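Local coordinates for protein NADPH-quinone reductase (Pediococcus pentosaceus ATCC 25745, PDB 3HA2) that probably transfers electrons from NAD(P)H to quinones through a bound FMN, its chain here being the flavodoxin-like domain of a longer protein, at residues Phe20-Ala23 with Ala24-Phe28; Glu126-Ala129 with Asn130-Met134. All coordinates share one frame; numbering follows the deposited sequence.

Contact 1 (Phe20-Ala23 with Ala24-Phe28); sequences FFKA and AIENF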
ATOM      1  N   PHE A  20      -6.916  22.125   9.683  1.00 30.52           N
ATOM      2  CA  PHE A  20      -5.747  22.817  10.260  1.00 30.02           C
ATOM      3  C   PHE A  20      -4.671  22.992   9.187  1.00 28.83           C
ATOM      4  O   PHE A  20      -4.034  24.038   9.094  1.00 27.32           O
ATOM      5  CB  PHE A  20      -5.127  22.018  11.417  1.00 31.08           C
ATOM      6  CG  PHE A  20      -5.902  22.069  12.707  1.00 32.79           C
ATOM      7  CD1 PHE A  20      -5.608  23.027  13.672  1.00 35.29           C
ATOM      8  CD2 PHE A  20      -6.879  21.113  12.986  1.00 34.33           C
ATOM      9  CE1 PHE A  20      -6.304  23.072  14.884  1.00 35.95           C
ATOM     10  CE2 PHE A  20      -7.575  21.140  14.197  1.00 34.13           C
ATOM     11  CZ  PHE A  20      -7.289  22.125  15.147  1.00 35.38           C
ATOM     12  N   PHE A  21      -4.456  21.932   8.411  1.00 27.73           N
ATOM     13  CA  PHE A  21      -3.419  21.904   7.381  1.00 27.35           C
ATOM     14  C   PHE A  21      -3.810  22.780   6.185  1.00 26.92           C
ATOM     15  O   PHE A  21      -2.990  23.524   5.649  1.00 25.82           O
ATOM     16  CB  PHE A  21      -3.126  20.453   6.987  1.00 27.76           C
ATOM     17  CG  PHE A  21      -2.380  19.692   8.056  1.00 28.31           C
ATOM     18  CD1 PHE A  21      -1.001  19.570   7.995  1.00 29.82           C
ATOM     19  CD2 PHE A  21      -3.050  19.162   9.156  1.00 31.51           C
ATOM     20  CE1 PHE A  21      -0.290  18.906   8.993  1.00 29.99           C
ATOM     21  CE2 PHE A  21      -2.352  18.495  10.162  1.00 30.91           C
ATOM     22  CZ  PHE A  21      -0.968  18.365  10.074  1.00 31.28           C
ATOM     23  N   LYS A  22      -5.079  22.716   5.800  1.00 26.76           N
ATOM     24  CA  LYS A  22      -5.571  23.541   4.708  1.00 27.23           C
ATOM     25  C   LYS A  22      -5.391  25.000   5.109  1.00 27.04           C
ATOM     26  O   LYS A  22      -4.837  25.798   4.345  1.00 26.85           O
ATOM     27  CB  LYS A  22      -7.040  23.204   4.398  1.00 27.29           C
ATOM     28  CG  LYS A  22      -7.681  23.965   3.231  1.00 28.23           C
ATOM     29  CD  LYS A  22      -9.195  23.689   3.215  1.00 29.12           C
ATOM     30  CE  LYS A  22      -9.878  24.021   1.903  1.00 33.18           C
ATOM     31  NZ  LYS A  22      -9.694  25.435   1.476  1.00 35.27           N
ATOM     32  N   ALA A  23      -5.818  25.347   6.326  1.00 27.13           N
ATOM     33  CA  ALA A  23      -5.717  26.731   6.780  1.00 27.55           C
ATOM     34  C   ALA A  23      -4.269  27.216   6.792  1.00 27.59           C
ATOM     35  O   ALA A  23      -4.010  28.391   6.551  1.00 27.12           O
ATOM     36  CB  ALA A  23      -6.362  26.916   8.161  1.00 27.87           C
ATOM     37  N   ALA A  24      -3.336  26.298   7.050  1.00 27.43           N
ATOM     38  CA  ALA A  24      -1.922  26.642   7.202  1.00 27.55           C
ATOM     39  C   ALA A  24      -1.251  27.071   5.897  1.00 27.86           C
ATOM     40  O   ALA A  24      -0.271  27.820   5.910  1.00 28.32           O
ATOM     41  CB  ALA A  24      -1.163  25.484   7.838  1.00 27.18           C
ATOM     42  N   ILE A  25      -1.774  26.593   4.771  1.00 28.20           N
ATOM     43  CA  ILE A  25      -1.204  26.924   3.467  1.00 28.74           C
ATOM     44  C   ILE A  25      -2.146  27.793   2.618  1.00 29.71           C
ATOM     45  O   ILE A  25      -1.863  28.071   1.456  1.00 29.39           O
ATOM     46  CB  ILE A  25      -0.725  25.644   2.701  1.00 28.69           C
ATOM     47  CG1 ILE A  25      -1.841  24.590   2.606  1.00 28.84           C
ATOM     48  CG2 ILE A  25       0.517  25.053   3.392  1.00 29.22           C
ATOM     49  CD1 ILE A  25      -2.772  24.759   1.429  1.00 30.20           C
ATOM     50  N   GLU A  26      -3.243  28.245   3.223  1.00 30.70           N
ATOM     51  CA  GLU A  26      -4.243  29.045   2.507  1.00 32.25           C
ATOM     52  C   GLU A  26      -3.704  30.327   1.889  1.00 32.06           C
ATOM     53  O   GLU A  26      -4.253  30.817   0.908  1.00 32.62           O
ATOM     54  CB  GLU A  26      -5.453  29.348   3.394  1.00 32.77           C
ATOM     55  CG  GLU A  26      -6.588  28.360   3.170  1.00 35.96           C
ATOM     56  CD  GLU A  26      -7.741  28.531   4.145  1.00 40.33           C
ATOM     57  OE1 GLU A  26      -7.763  29.536   4.899  1.00 39.79           O
ATOM     58  OE2 GLU A  26      -8.627  27.643   4.145  1.00 42.83           O
ATOM     59  N   ASN A  27      -2.622  30.855   2.451  1.00 32.04           N
ATOM     60  CA  ASN A  27      -2.076  32.124   1.994  1.00 31.91           C
ATOM     61  C   ASN A  27      -0.956  32.013   0.969  1.00 31.26           C
ATOM     62  O   ASN A  27      -0.497  33.028   0.441  1.00 30.46           O
ATOM     63  CB  ASN A  27      -1.618  32.960   3.194  1.00 32.32           C
ATOM     64  CG  ASN A  27      -2.728  33.154   4.215  1.00 34.08           C
ATOM     65  OD1 ASN A  27      -2.518  32.974   5.416  1.00 36.16           O
ATOM     66  ND2 ASN A  27      -3.918  33.505   3.739  1.00 34.92           N
ATOM     67  N   PHE A  28      -0.511  30.789   0.686  1.00 30.53           N
ATOM     68  CA  PHE A  28       0.525  30.586  -0.324  1.00 30.14           C
ATOM     69  C   PHE A  28      -0.112  30.285  -1.682  1.00 29.33           C
ATOM     70  O   PHE A  28      -0.625  29.188  -1.895  1.00 29.26           O
ATOM     71  CB  PHE A  28       1.480  29.462   0.099  1.00 30.76           C
ATOM     72  CG  PHE A  28       2.123  29.686   1.444  1.00 32.60           C
ATOM     73  CD1 PHE A  28       3.146  30.617   1.599  1.00 34.44           C
ATOM     74  CD2 PHE A  28       1.702  28.967   2.555  1.00 34.08           C
ATOM     75  CE1 PHE A  28       3.733  30.830   2.842  1.00 34.67           C
ATOM     76  CE2 PHE A  28       2.287  29.173   3.803  1.00 35.65           C
ATOM     77  CZ  PHE A  28       3.302  30.106   3.945  1.00 34.37           C
TER
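Phe21 O accepts two weak backbone hydrogen bonds, from Ala24 N at 3.1 Å and from Ile25 N at 3.4 Å, where helix 18-25 runs out. This helix is the crossover of the beta-alpha-beta unit that joins strands 3-7 and 31-35 of the flavodoxin-like fold. Ala24 N is itself divided, with a second weak bond to Phe20 O. Ile25 N is likewise shared: its sounder bond goes to Lys22 O at 3.2 Å, an i to i-3 link in which the donor stands well above the carbonyl plane, 58° out of it. Sharing of this kind marks a last turn that is tightening and losing regular alpha-helical bonding, and the chain then leaves through a type I beta turn from Ile25 to Phe28, closed by Phe28 N on Ile25 O.

The side chains sort by face. Ile25 carries CG1 between its backbone N and carbonyl carbon (chi1 53°), which lays this branch against the end of the helix, CG1 resting 3.4 Å from Phe21 O. The same isoleucine packs on Val31 and Trp33 of the next strand and on Tyr160 of helix 150-165, while the Phe21 ring meets Tyr160 edge-to-face. On the exposed side, Lys22 and Glu26 are joined by a long salt bridge. The glutamate folds back over the last helical turn, CG 3.3 Å from Lys22 O, and then runs out extended; the lysine chain bends at its last torsion, leaving NZ 3.6 Å from Glu26 OE2.

Contact 2 (Glu126-Ala129 with Asn130-Met134); sequences EAFA and NKTKM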
ATOM      1  N   GLU A 126       9.065   5.496  -1.803  1.00 24.00           N
ATOM      2  CA  GLU A 126      10.460   5.753  -2.130  1.00 23.70           C
ATOM      3  C   GLU A 126      10.831   5.026  -3.425  1.00 23.28           C
ATOM      4  O   GLU A 126      11.484   5.598  -4.297  1.00 23.52           O
ATOM      5  CB  GLU A 126      11.353   5.326  -0.963  1.00 23.75           C
ATOM      6  CG  GLU A 126      12.829   5.690  -1.113  1.00 24.12           C
ATOM      7  CD  GLU A 126      13.624   5.413   0.177  1.00 24.69           C
ATOM      8  OE1 GLU A 126      13.019   5.065   1.220  1.00 25.80           O
ATOM      9  OE2 GLU A 126      14.868   5.540   0.144  1.00 24.51           O
ATOM     10  N   ALA A 127      10.416   3.769  -3.545  1.00 23.86           N
ATOM     11  CA  ALA A 127      10.686   3.003  -4.766  1.00 23.39           C
ATOM     12  C   ALA A 127       9.990   3.615  -5.998  1.00 22.92           C
ATOM     13  O   ALA A 127      10.556   3.641  -7.098  1.00 23.72           O
ATOM     14  CB  ALA A 127      10.286   1.538  -4.575  1.00 23.93           C
ATOM     15  N   PHE A 128       8.775   4.112  -5.813  1.00 23.00           N
ATOM     16  CA  PHE A 128       8.088   4.856  -6.876  1.00 23.22           C
ATOM     17  C   PHE A 128       8.888   6.075  -7.330  1.00 22.52           C
ATOM     18  O   PHE A 128       9.091   6.305  -8.523  1.00 21.72           O
ATOM     19  CB  PHE A 128       6.688   5.297  -6.423  1.00 24.01           C
ATOM     20  CG  PHE A 128       5.965   6.142  -7.444  1.00 25.68           C
ATOM     21  CD1 PHE A 128       5.300   5.553  -8.509  1.00 27.73           C
ATOM     22  CD2 PHE A 128       5.956   7.531  -7.340  1.00 27.21           C
ATOM     23  CE1 PHE A 128       4.630   6.335  -9.462  1.00 28.35           C
ATOM     24  CE2 PHE A 128       5.289   8.308  -8.289  1.00 27.44           C
ATOM     25  CZ  PHE A 128       4.633   7.710  -9.334  1.00 26.75           C
ATOM     26  N   ALA A 129       9.315   6.881  -6.364  1.00 22.85           N
ATOM     27  CA  ALA A 129      10.123   8.058  -6.660  1.00 23.24           C
ATOM     28  C   ALA A 129      11.391   7.678  -7.402  1.00 23.77           C
ATOM     29  O   ALA A 129      11.745   8.327  -8.387  1.00 23.88           O
ATOM     30  CB  ALA A 129      10.435   8.837  -5.356  1.00 23.00           C
ATOM     31  N   ASN A 130      12.067   6.616  -6.950  1.00 24.41           N
ATOM     32  CA  ASN A 130      13.299   6.162  -7.614  1.00 25.42           C
ATOM     33  C   ASN A 130      13.000   5.769  -9.069  1.00 25.14           C
ATOM     34  O   ASN A 130      13.713   6.164 -10.001  1.00 25.47           O
ATOM     35  CB  ASN A 130      13.934   4.975  -6.848  1.00 26.30           C
ATOM     36  CG  ASN A 130      14.573   5.383  -5.516  1.00 28.00           C
ATOM     37  OD1 ASN A 130      14.774   4.545  -4.620  1.00 33.45           O
ATOM     38  ND2 ASN A 130      14.876   6.668  -5.368  1.00 28.16           N
ATOM     39  N   LYS A 131      11.915   5.023  -9.256  1.00 25.18           N
ATOM     40  CA  LYS A 131      11.549   4.507 -10.568  1.00 24.96           C
ATOM     41  C   LYS A 131      11.199   5.608 -11.559  1.00 24.89           C
ATOM     42  O   LYS A 131      11.527   5.517 -12.751  1.00 25.31           O
ATOM     43  CB  LYS A 131      10.385   3.534 -10.447  1.00 25.20           C
ATOM     44  CG  LYS A 131       9.974   2.853 -11.771  1.00 26.95           C
ATOM     45  CD  LYS A 131      11.061   1.913 -12.264  1.00 30.41           C
ATOM     46  CE  LYS A 131      10.523   0.953 -13.308  1.00 34.89           C
ATOM     47  NZ  LYS A 131      11.556  -0.069 -13.627  1.00 39.03           N
ATOM     48  N   THR A 132      10.520   6.636 -11.067  1.00 24.38           N
ATOM     49  CA  THR A 132      10.026   7.717 -11.912  1.00 23.90           C
ATOM     50  C   THR A 132      11.005   8.894 -11.987  1.00 23.58           C
ATOM     51  O   THR A 132      10.670   9.937 -12.557  1.00 23.23           O
ATOM     52  CB  THR A 132       8.626   8.194 -11.436  1.00 23.12           C
ATOM     53  OG1 THR A 132       8.685   8.560 -10.056  1.00 23.29           O
ATOM     54  CG2 THR A 132       7.599   7.069 -11.566  1.00 23.55           C
ATOM     55  N   LYS A 133      12.194   8.730 -11.396  1.00 23.30           N
ATOM     56  CA  LYS A 133      13.260   9.748 -11.414  1.00 24.76           C
ATOM     57  C   LYS A 133      12.891  11.043 -10.668  1.00 24.95           C
ATOM     58  O   LYS A 133      13.352  12.141 -11.028  1.00 24.03           O
ATOM     59  CB  LYS A 133      13.718  10.063 -12.852  1.00 24.74           C
ATOM     60  CG  LYS A 133      14.094   8.822 -13.659  1.00 26.25           C
ATOM     61  CD  LYS A 133      14.570   9.159 -15.086  1.00 25.92           C
ATOM     62  CE  LYS A 133      14.936   7.868 -15.818  1.00 29.90           C
ATOM     63  NZ  LYS A 133      15.411   8.088 -17.226  1.00 30.28           N
HETATM   64  N   MSE A 134      12.055  10.889  -9.641  1.00 25.86           N
HETATM   65  CA  MSE A 134      11.710  11.977  -8.728  1.00 27.82           C
HETATM   66  C   MSE A 134      12.721  12.032  -7.579  1.00 27.88           C
HETATM   67  O   MSE A 134      13.397  11.040  -7.300  1.00 27.98           O
HETATM   68  CB  MSE A 134      10.310  11.752  -8.156  1.00 26.76           C
HETATM   69  CG  MSE A 134       9.214  11.783  -9.185  1.00 27.38           C
HETATM   70 SE   MSE A 134       7.474  11.504  -8.336  1.00 32.94          SE
HETATM   71  CE  MSE A 134       7.099  13.369  -7.814  1.00 26.54           C
TER
HETATM   72  O   HOH W   1      16.433   4.905  -2.043  1.00 30.10           O
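Phe128 O takes two hydrogen bonds from Thr132, one from OG1 at 2.8 Å and one from the backbone N at 2.9 Å, at the C-terminal end of helix 123-131. A Schellman motif ends the helix here: Lys133, with positive phi, is the C-prime residue, Met134 N reaches back to Ala129 O at 2.9 Å, and Lys133 N bonds to Asn130 O. The backbone N of Thr132 approaches Phe128 O almost straight along the carbonyl, whereas OG1 comes from above the carbonyl plane.

The packed side is built on the Phe128 ring. With OG1 held between its backbone N and carbonyl carbon (chi1 55°), Thr132 lays CG2 over one ring face, 3.9 Å from the centroid, a CH-pi contact. Selenomethionine Met134 makes an oblique Met-aromatic contact, SE lying 3.9 Å from Phe128 CE2, and its CB packs on Ala129 CB. Trp63 of the second subunit meets the Phe128 ring edge-to-face, so the helix end also belongs to the dimer interface. A valine in place of Thr132 would probably cost Phe128 O its side-chain hydrogen bond and leave the backbone N to hold that carbonyl.

The Glu126 and Asn130 side chains are more loosely joined. They run side by side with carboxylate and amide planes 69° apart, and a water bridges them, donating to Glu126 OE2 at 2.8 Å and to Asn130 OD1 at 3.1 Å. Glu126 OE1 turns instead to Arg123 in a salt bridge. Thus the helix end combines the carbonyl of a buried phenylalanine, gripped by both donors of one threonine, with a polar edge where one water, donating to both, spans an amide oxygen and a carboxylate oxygen that do not touch directly.

How the contacts relate
From the N terminus the chain passes through strand 3-7 and helix 18-25, whose end holds contact 1, before entering strand 31-35 at one edge of the five-stranded parallel sheet. It then builds strands 54-60 and 94-101 and reaches helix 123-131, where contact 2 leads into strand 135-143 at the opposite edge. Each contact is one continuous piece closing only a helix-end turn, and the two lie in series, neither nesting nor crossing. The centres of contact 1 and contact 2 are about 28 Å apart, on opposite sides of the chain's centre, and the nearest atoms of contact 1 and contact 2 about 17 Å apart. Contact 1 packs toward helix 150-165 within the subunit, whereas contact 2 also faces the second subunit.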